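Local coordinates for protein methylocystis parvus OBBP MbnE (Methylocystis parvus OBBP, PDB 5ICQ) that probably binds the copper-chelating peptide methanobactin in the periplasm, as a solute-binding protein of the methanobactin transport machinery, at residues L359-K364 against L570-E575; K319-F324 against F565-L570; M344-E349 against L460-S465. All coordinates share one frame; numbering follows the deposited sequence.

All three contacts lie on the same side of the chain's centre, and strand 567-572 ties them together. Interactions 1 and 2 use this strand directly and share Leu-570: strand 361-362 pairs with its C-terminal part, strand 322-326 with the part before it. Interaction 2 is a buried contact of backbone bonds and apolar side chains. Interaction 1 is only partly buried and more polar, with a histidine-threonine bond and two waters. Interaction 3, also buried but farther from the chain's centre, sets a helix against the loop that leads into helix 348-355, through an edge-to-face ring pair and one water. Phe-346 of interaction 3 packs on Leu-570 and Phe-324 of interaction 2.

Interaction 1: L359-K364 against L570-E575; sequences LYTRTK and LFHASE
Thr-361 and His-572 form an antiparallel hydrogen-bonded pair, with Thr-361 N to His-572 O at 2.8 Å and His-572 N returning a bond to Thr-361 O. Thr-363 N prolongs the ladder by donating to Leu-570 O at 2.9 Å, nearly straight at N-H but tilted from the carbonyl plane. The same oxygen takes a weak bond from Arg-362 NE, at the edge of the guanidinium; the stronger partner of that group is Pro-569 O, reached by NH2.

Among the side-chain polar contacts, Thr-363 OG1 and His-572 ND1 share a hydrogen bond of 2.8 Å, at the edge of the imidazole. His-572 CG stands between its own backbone N and carbonyl carbon (chi1 63°), which brings the ring alongside Thr-361. The other ring nitrogen, NE2, bonds Glu-369, which also receives Ser-574 OG. One water links Leu-359 O to Ser-574 N; another joins Thr-363 OG1 and, weakly, Phe-571 O.

The apolar contacts lie on two sides. Thr-361 CG2 sits over one face of the His-572 ring in a CH-pi contact, 3.6 Å from the ring centroid. The Tyr-360 and Phe-571 rings meet obliquely, planes at 33°, with Tyr-360 CD2 3.4 Å from Phe-571 CD1, and Tyr-360 CE1 rests on Ala-573 CB. Tyr-356 and Phe-348 extend this aromatic group.

Strand 361-362 is thus fixed to strand 567-572 by backbone and side chain together. With Thr-363 at ND1, Glu-369 at NE2 and a methyl over one face, the imidazole has little freedom to turn, and the carboxylate of Glu-369 would probably favour a proton on NE2.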
# COMPACT_ATOMS: atom_id res chain seq x y z
N LEU A 359 -0.47 -11.21 19.38
CA LEU A 359 0.54 -11.04 18.34
C LEU A 359 0.55 -9.66 17.70
O LEU A 359 1.51 -9.32 17.00
CB LEU A 359 0.33 -12.09 17.24
CG LEU A 359 0.66 -13.51 17.70
CD1 LEU A 359 0.20 -14.52 16.66
CD2 LEU A 359 2.16 -13.66 17.98
N TYR A 360 -0.49 -8.85 17.89
CA TYR A 360 -0.56 -7.57 17.22
C TYR A 360 -0.05 -6.45 18.12
O TYR A 360 0.16 -6.61 19.32
CB TYR A 360 -1.99 -7.28 16.78
CG TYR A 360 -2.44 -8.08 15.59
CD1 TYR A 360 -1.63 -8.24 14.47
CD2 TYR A 360 -3.70 -8.66 15.56
CE1 TYR A 360 -2.07 -8.95 13.36
CE2 TYR A 360 -4.15 -9.36 14.47
CZ TYR A 360 -3.34 -9.51 13.38
OH TYR A 360 -3.81 -10.22 12.29
N THR A 361 0.14 -5.28 17.50
CA THR A 361 0.54 -4.08 18.23
C THR A 361 -0.39 -2.94 17.84
O THR A 361 -0.85 -2.86 16.70
CB THR A 361 2.02 -3.73 17.96
OG1 THR A 361 2.41 -2.59 18.75
CG2 THR A 361 2.23 -3.39 16.52
N ARG A 362 -0.69 -2.06 18.79
CA ARG A 362 -1.62 -0.96 18.51
C ARG A 362 -1.04 -0.05 17.43
O ARG A 362 0.15 0.27 17.45
CB ARG A 362 -1.89 -0.14 19.78
CG ARG A 362 -3.08 0.83 19.64
CD ARG A 362 -4.43 0.07 19.72
NE ARG A 362 -5.57 0.91 19.33
CZ ARG A 362 -6.27 1.67 20.17
NH1 ARG A 362 -5.97 1.70 21.47
NH2 ARG A 362 -7.28 2.41 19.72
N THR A 363 -1.89 0.37 16.49
CA THR A 363 -1.51 1.39 15.52
C THR A 363 -1.62 2.78 16.15
O THR A 363 -2.69 3.16 16.66
CB THR A 363 -2.38 1.28 14.27
OG1 THR A 363 -2.19 -0.01 13.69
CG2 THR A 363 -1.98 2.36 13.25
N LYS A 364 -0.53 3.54 16.12
CA LYS A 364 -0.47 4.82 16.82
C LYS A 364 -0.33 6.01 15.89
O LYS A 364 -0.29 7.15 16.37
CB LYS A 364 0.70 4.82 17.82
CG LYS A 364 0.66 3.66 18.80
CD LYS A 364 1.50 3.91 20.05
CE LYS A 364 2.97 3.73 19.79
NZ LYS A 364 3.73 3.62 21.08
N LEU A 570 -6.84 0.94 14.96
CA LEU A 570 -6.84 -0.45 15.38
C LEU A 570 -5.40 -0.94 15.56
O LEU A 570 -4.70 -0.43 16.44
CB LEU A 570 -7.64 -1.31 14.39
CG LEU A 570 -9.16 -1.08 14.57
CD1 LEU A 570 -9.96 -1.72 13.44
CD2 LEU A 570 -9.64 -1.62 15.92
N PHE A 571 -4.94 -1.90 14.77
CA PHE A 571 -3.70 -2.59 15.13
C PHE A 571 -3.08 -3.24 13.90
O PHE A 571 -3.72 -3.39 12.86
CB PHE A 571 -3.97 -3.62 16.23
CG PHE A 571 -5.20 -4.45 15.97
CD1 PHE A 571 -5.13 -5.60 15.21
CD2 PHE A 571 -6.43 -4.06 16.48
CE1 PHE A 571 -6.27 -6.36 14.96
CE2 PHE A 571 -7.57 -4.81 16.24
CZ PHE A 571 -7.49 -5.96 15.48
N HIS A 572 -1.81 -3.65 14.05
CA HIS A 572 -1.06 -4.21 12.94
C HIS A 572 -0.03 -5.19 13.49
O HIS A 572 0.24 -5.23 14.69
CB HIS A 572 -0.38 -3.11 12.11
CG HIS A 572 0.64 -2.33 12.88
ND1 HIS A 572 0.34 -1.18 13.57
CD2 HIS A 572 1.97 -2.55 13.07
CE1 HIS A 572 1.43 -0.72 14.16
NE2 HIS A 572 2.43 -1.53 13.87
N ALA A 573 0.54 -6.00 12.59
CA ALA A 573 1.68 -6.84 12.92
C ALA A 573 2.96 -6.05 12.67
O ALA A 573 3.13 -5.46 11.59
CB ALA A 573 1.66 -8.12 12.08
N SER A 574 3.85 -6.02 13.66
CA SER A 574 5.08 -5.26 13.49
C SER A 574 6.01 -5.92 12.49
O SER A 574 6.84 -5.24 11.89
CB SER A 574 5.81 -5.08 14.83
OG SER A 574 5.12 -4.16 15.66
N GLU A 575 5.88 -7.23 12.32
CA GLU A 575 6.73 -7.98 11.40
C GLU A 575 5.88 -8.74 10.39
O GLU A 575 4.69 -9.00 10.61
CB GLU A 575 7.62 -8.97 12.16
CG GLU A 575 8.71 -8.31 12.97
CD GLU A 575 8.37 -8.22 14.45
OE1 GLU A 575 7.55 -9.04 14.93
OE2 GLU A 575 8.93 -7.34 15.12
O HOH W 1 3.06 -7.16 16.22
O HOH W 2 -3.78 -0.57 11.62

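Interaction 2: K319-F324 against F565-L570; sequences KGLNGF and FYVVPL
Phe-324 O is approached by two groups of strand 567-569: Val-568 N donates to it at 2.7 Å, in the carbonyl plane, and Val-567 CA adds a CA-H...O contact at 3.1 Å. Phe-324 N answers with a more bent bond to Val-568 O, and Leu-570 N donates to Asn-322 O at 2.8 Å. Gly-323 faces Pro-569 in the non-hydrogen-bonded pair between these bonds. A side chain there would run into Val-568 O, so glycine suits this close crossing.

Phe-324 and Val-568 put their CB atoms together on one face, 3.9 Å apart, the valine CB near the plane of the phenyl ring. Leu-570 CD2 touches Phe-324 CE2, while its CG and CD1 rest on Gly-323 CA. Leu-321 reaches over with CG anti to its backbone N (chi1 176°), its CD2 meeting Val-567 CG2 and its CD1 meeting Pro-569 CB. With an alanine at Leu-570, the Phe-324 ring is likely to lose a neighbour and a gap to open beside Gly-323 CA.

On its other side, strand 322-326 pairs with strand 494-498. The chemistry is that of a sheet interior: three backbone bonds pair the strands, and apolar side chains pack about them.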
# COMPACT_ATOMS: atom_id res chain seq x y z
N LYS A 319 3.70 1.30 8.92
CA LYS A 319 2.60 0.40 9.25
C LYS A 319 1.33 1.21 9.47
O LYS A 319 1.37 2.43 9.65
CB LYS A 319 2.92 -0.41 10.50
CG LYS A 319 4.22 -1.23 10.42
CD LYS A 319 4.04 -2.41 9.48
CE LYS A 319 5.32 -3.22 9.36
NZ LYS A 319 6.46 -2.37 8.91
N GLY A 320 0.20 0.50 9.49
CA GLY A 320 -1.09 1.15 9.65
C GLY A 320 -1.62 1.64 8.32
O GLY A 320 -0.97 1.44 7.29
N LEU A 321 -2.79 2.27 8.30
CA LEU A 321 -3.66 2.37 9.48
C LEU A 321 -5.06 1.89 9.08
O LEU A 321 -5.61 2.32 8.06
CB LEU A 321 -3.73 3.81 10.01
CG LEU A 321 -4.68 4.10 11.20
CD1 LEU A 321 -4.18 5.28 12.04
CD2 LEU A 321 -6.13 4.37 10.74
N ASN A 322 -5.60 0.98 9.89
CA ASN A 322 -7.01 0.60 9.87
C ASN A 322 -7.65 1.14 11.14
O ASN A 322 -6.98 1.31 12.16
CB ASN A 322 -7.20 -0.92 9.86
CG ASN A 322 -6.46 -1.60 8.75
OD1 ASN A 322 -6.34 -1.07 7.65
ND2 ASN A 322 -5.95 -2.80 9.03
N GLY A 323 -8.96 1.39 11.09
CA GLY A 323 -9.60 1.89 12.30
C GLY A 323 -11.10 1.94 12.17
O GLY A 323 -11.65 1.82 11.08
N PHE A 324 -11.75 2.14 13.32
CA PHE A 324 -13.16 2.52 13.33
C PHE A 324 -13.28 3.95 12.84
O PHE A 324 -12.73 4.87 13.46
CB PHE A 324 -13.76 2.41 14.74
CG PHE A 324 -13.91 1.01 15.26
CD1 PHE A 324 -14.91 0.17 14.77
CD2 PHE A 324 -13.09 0.55 16.28
CE1 PHE A 324 -15.07 -1.13 15.27
CE2 PHE A 324 -13.25 -0.73 16.80
CZ PHE A 324 -14.25 -1.57 16.28
N PHE A 565 -9.22 13.08 15.26
CA PHE A 565 -9.91 11.91 15.79
C PHE A 565 -10.99 11.44 14.82
O PHE A 565 -12.14 11.17 15.20
CB PHE A 565 -10.47 12.21 17.19
CG PHE A 565 -9.39 12.56 18.16
CD1 PHE A 565 -8.68 11.55 18.81
CD2 PHE A 565 -8.99 13.88 18.35
CE1 PHE A 565 -7.63 11.87 19.67
CE2 PHE A 565 -7.95 14.21 19.21
CZ PHE A 565 -7.26 13.20 19.87
N TYR A 566 -10.61 11.36 13.54
CA TYR A 566 -11.52 10.86 12.52
C TYR A 566 -11.68 9.36 12.61
O TYR A 566 -12.68 8.82 12.12
CB TYR A 566 -11.01 11.24 11.13
CG TYR A 566 -10.86 12.73 10.95
CD1 TYR A 566 -11.98 13.55 10.84
CD2 TYR A 566 -9.60 13.31 10.90
CE1 TYR A 566 -11.84 14.94 10.69
CE2 TYR A 566 -9.45 14.69 10.75
CZ TYR A 566 -10.57 15.49 10.65
OH TYR A 566 -10.40 16.84 10.49
N VAL A 567 -10.70 8.67 13.20
CA VAL A 567 -10.70 7.22 13.28
C VAL A 567 -10.32 6.83 14.70
O VAL A 567 -9.67 7.60 15.41
CB VAL A 567 -9.71 6.57 12.27
CG1 VAL A 567 -9.96 7.05 10.87
CG2 VAL A 567 -8.29 6.88 12.66
N VAL A 568 -10.76 5.65 15.11
CA VAL A 568 -10.20 4.99 16.29
C VAL A 568 -9.19 3.97 15.77
O VAL A 568 -9.59 2.96 15.18
CB VAL A 568 -11.28 4.31 17.14
CG1 VAL A 568 -10.64 3.67 18.39
CG2 VAL A 568 -12.33 5.32 17.54
N PRO A 569 -7.89 4.20 15.93
CA PRO A 569 -6.91 3.33 15.28
C PRO A 569 -7.01 1.92 15.84
O PRO A 569 -7.22 1.74 17.04
CB PRO A 569 -5.56 3.97 15.62
CG PRO A 569 -5.88 5.32 16.19
CD PRO A 569 -7.26 5.22 16.78
N LEU A 570 -6.84 0.94 14.96
CA LEU A 570 -6.84 -0.45 15.38
C LEU A 570 -5.40 -0.94 15.56
O LEU A 570 -4.70 -0.43 16.44
CB LEU A 570 -7.64 -1.31 14.39
CG LEU A 570 -9.16 -1.08 14.57
CD1 LEU A 570 -9.96 -1.72 13.44
CD2 LEU A 570 -9.64 -1.62 15.92

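Interaction 3: M344-E349 against L460-S465; sequences MMFDFE and LAYASS
Phe-346 and Tyr-462 both carry their rings anti to the backbone N (chi1 179° and -166°), and from the loop and the helix these two extended side chains meet at about a right angle. Phe-346 turns its edge toward the face of the tyrosine, an edge-to-face pair with planes at 89° and centroids 5.7 Å apart. Its CD1 lies 4.0 Å from Tyr-462 CD1, and its CB is 3.9 Å from Tyr-462 CE1, so the tyrosine ring meets the root of the side chain as well as the phenyl group.

The backbone adds to this packing. Phe-346 N approaches Tyr-462 CE1 obliquely, and the carbonyl carbon of Met-345 lies at the edge of the same ring. The Met-345 chain bends at both chi2 and chi3, which brings its CE to 3.5 Å from Ser-465 O.

Ser-465 CB packs against Met-345 O at 3.1 Å. The polar link is indirect: one water accepts from Asp-347 N at 2.8 Å and also bonds Ser-465 OG at 2.9 Å, joining the loop to the helix surface. Asp-347 is the N-cap of helix 348-355, its OD1 receiving Trp-350 N and also bonding Ser-408 OG.

Tyr-462 OH bonds Phe-342 O near the end of helix 336-343, fixing the far end of the ring. The contact therefore sits where helix 453-467 meets the link between helices 336-343 and 348-355, with Met-345 also touching Ala-421 of helix 415-427 and with the side chains of Phe-346 and Tyr-462 both touching Val-568 of strand 567-572.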
# COMPACT_ATOMS: atom_id res chain seq x y z
N MET A 344 -11.26 6.67 23.50
CA MET A 344 -10.67 6.23 24.76
C MET A 344 -11.24 4.91 25.25
O MET A 344 -10.62 4.24 26.08
CB MET A 344 -10.90 7.27 25.85
CG MET A 344 -10.14 8.55 25.67
SD MET A 344 -10.60 9.68 26.99
CE MET A 344 -9.57 11.07 26.52
N MET A 345 -12.43 4.55 24.79
CA MET A 345 -13.10 3.39 25.35
C MET A 345 -12.75 2.09 24.63
O MET A 345 -13.12 1.02 25.11
CB MET A 345 -14.60 3.60 25.33
CG MET A 345 -15.06 4.82 26.14
SD MET A 345 -14.55 4.76 27.88
CE MET A 345 -15.40 3.28 28.44
N PHE A 346 -12.03 2.14 23.51
CA PHE A 346 -11.66 0.90 22.84
C PHE A 346 -10.53 0.22 23.60
O PHE A 346 -9.47 0.82 23.81
CB PHE A 346 -11.22 1.15 21.39
CG PHE A 346 -10.82 -0.11 20.69
CD1 PHE A 346 -11.76 -1.09 20.41
CD2 PHE A 346 -9.50 -0.34 20.34
CE1 PHE A 346 -11.40 -2.27 19.79
CE2 PHE A 346 -9.13 -1.52 19.72
CZ PHE A 346 -10.08 -2.48 19.44
N ASP A 347 -10.74 -1.04 24.00
CA ASP A 347 -9.77 -1.77 24.83
C ASP A 347 -9.00 -2.74 23.94
O ASP A 347 -9.39 -3.90 23.75
CB ASP A 347 -10.49 -2.49 25.96
CG ASP A 347 -9.53 -3.17 26.93
OD1 ASP A 347 -8.35 -3.36 26.57
OD2 ASP A 347 -9.95 -3.52 28.04
N PHE A 348 -7.88 -2.27 23.39
CA PHE A 348 -7.12 -3.11 22.47
C PHE A 348 -6.49 -4.30 23.19
O PHE A 348 -6.42 -5.40 22.63
CB PHE A 348 -6.02 -2.31 21.77
CG PHE A 348 -5.01 -3.19 21.08
CD1 PHE A 348 -5.40 -3.98 20.00
CD2 PHE A 348 -3.69 -3.26 21.53
CE1 PHE A 348 -4.48 -4.82 19.37
CE2 PHE A 348 -2.77 -4.10 20.89
CZ PHE A 348 -3.18 -4.88 19.81
N GLU A 349 -5.97 -4.08 24.40
CA GLU A 349 -5.29 -5.15 25.11
C GLU A 349 -6.19 -6.37 25.27
O GLU A 349 -5.75 -7.52 25.10
CB GLU A 349 -4.80 -4.64 26.46
CG GLU A 349 -3.70 -3.54 26.36
CD GLU A 349 -4.16 -2.22 25.69
OE1 GLU A 349 -3.40 -1.66 24.87
OE2 GLU A 349 -5.28 -1.75 25.98
N LEU A 460 -18.35 -5.70 18.47
CA LEU A 460 -19.09 -6.10 19.66
C LEU A 460 -18.29 -5.84 20.93
O LEU A 460 -18.85 -5.49 21.97
CB LEU A 460 -19.47 -7.59 19.56
CG LEU A 460 -20.56 -7.92 18.54
CD1 LEU A 460 -20.66 -9.43 18.28
CD2 LEU A 460 -21.92 -7.38 19.05
N ALA A 461 -16.97 -6.04 20.87
CA ALA A 461 -16.14 -5.70 22.02
C ALA A 461 -16.20 -4.21 22.31
O ALA A 461 -16.38 -3.79 23.46
CB ALA A 461 -14.69 -6.15 21.77
N TYR A 462 -16.07 -3.40 21.26
CA TYR A 462 -16.16 -1.95 21.41
C TYR A 462 -17.53 -1.54 21.93
O TYR A 462 -17.63 -0.68 22.82
CB TYR A 462 -15.87 -1.30 20.05
CG TYR A 462 -15.60 0.21 20.07
CD1 TYR A 462 -15.18 0.87 21.22
CD2 TYR A 462 -15.75 0.95 18.89
CE1 TYR A 462 -14.91 2.25 21.20
CE2 TYR A 462 -15.48 2.31 18.86
CZ TYR A 462 -15.08 2.95 20.02
OH TYR A 462 -14.83 4.31 19.99
N ALA A 463 -18.60 -2.17 21.42
CA ALA A 463 -19.94 -1.82 21.88
C ALA A 463 -20.09 -2.08 23.37
O ALA A 463 -20.69 -1.28 24.10
CB ALA A 463 -20.99 -2.62 21.09
N SER A 464 -19.54 -3.20 23.83
CA SER A 464 -19.61 -3.54 25.24
C SER A 464 -18.88 -2.51 26.10
O SER A 464 -19.34 -2.17 27.20
CB SER A 464 -19.02 -4.94 25.45
OG SER A 464 -19.13 -5.34 26.80
N SER A 465 -17.75 -2.00 25.62
CA SER A 465 -17.03 -0.96 26.35
C SER A 465 -17.80 0.35 26.38
O SER A 465 -17.85 1.03 27.41
CB SER A 465 -15.66 -0.74 25.71
OG SER A 465 -14.82 -1.85 25.95
O HOH W 3 -13.25 -2.23 23.51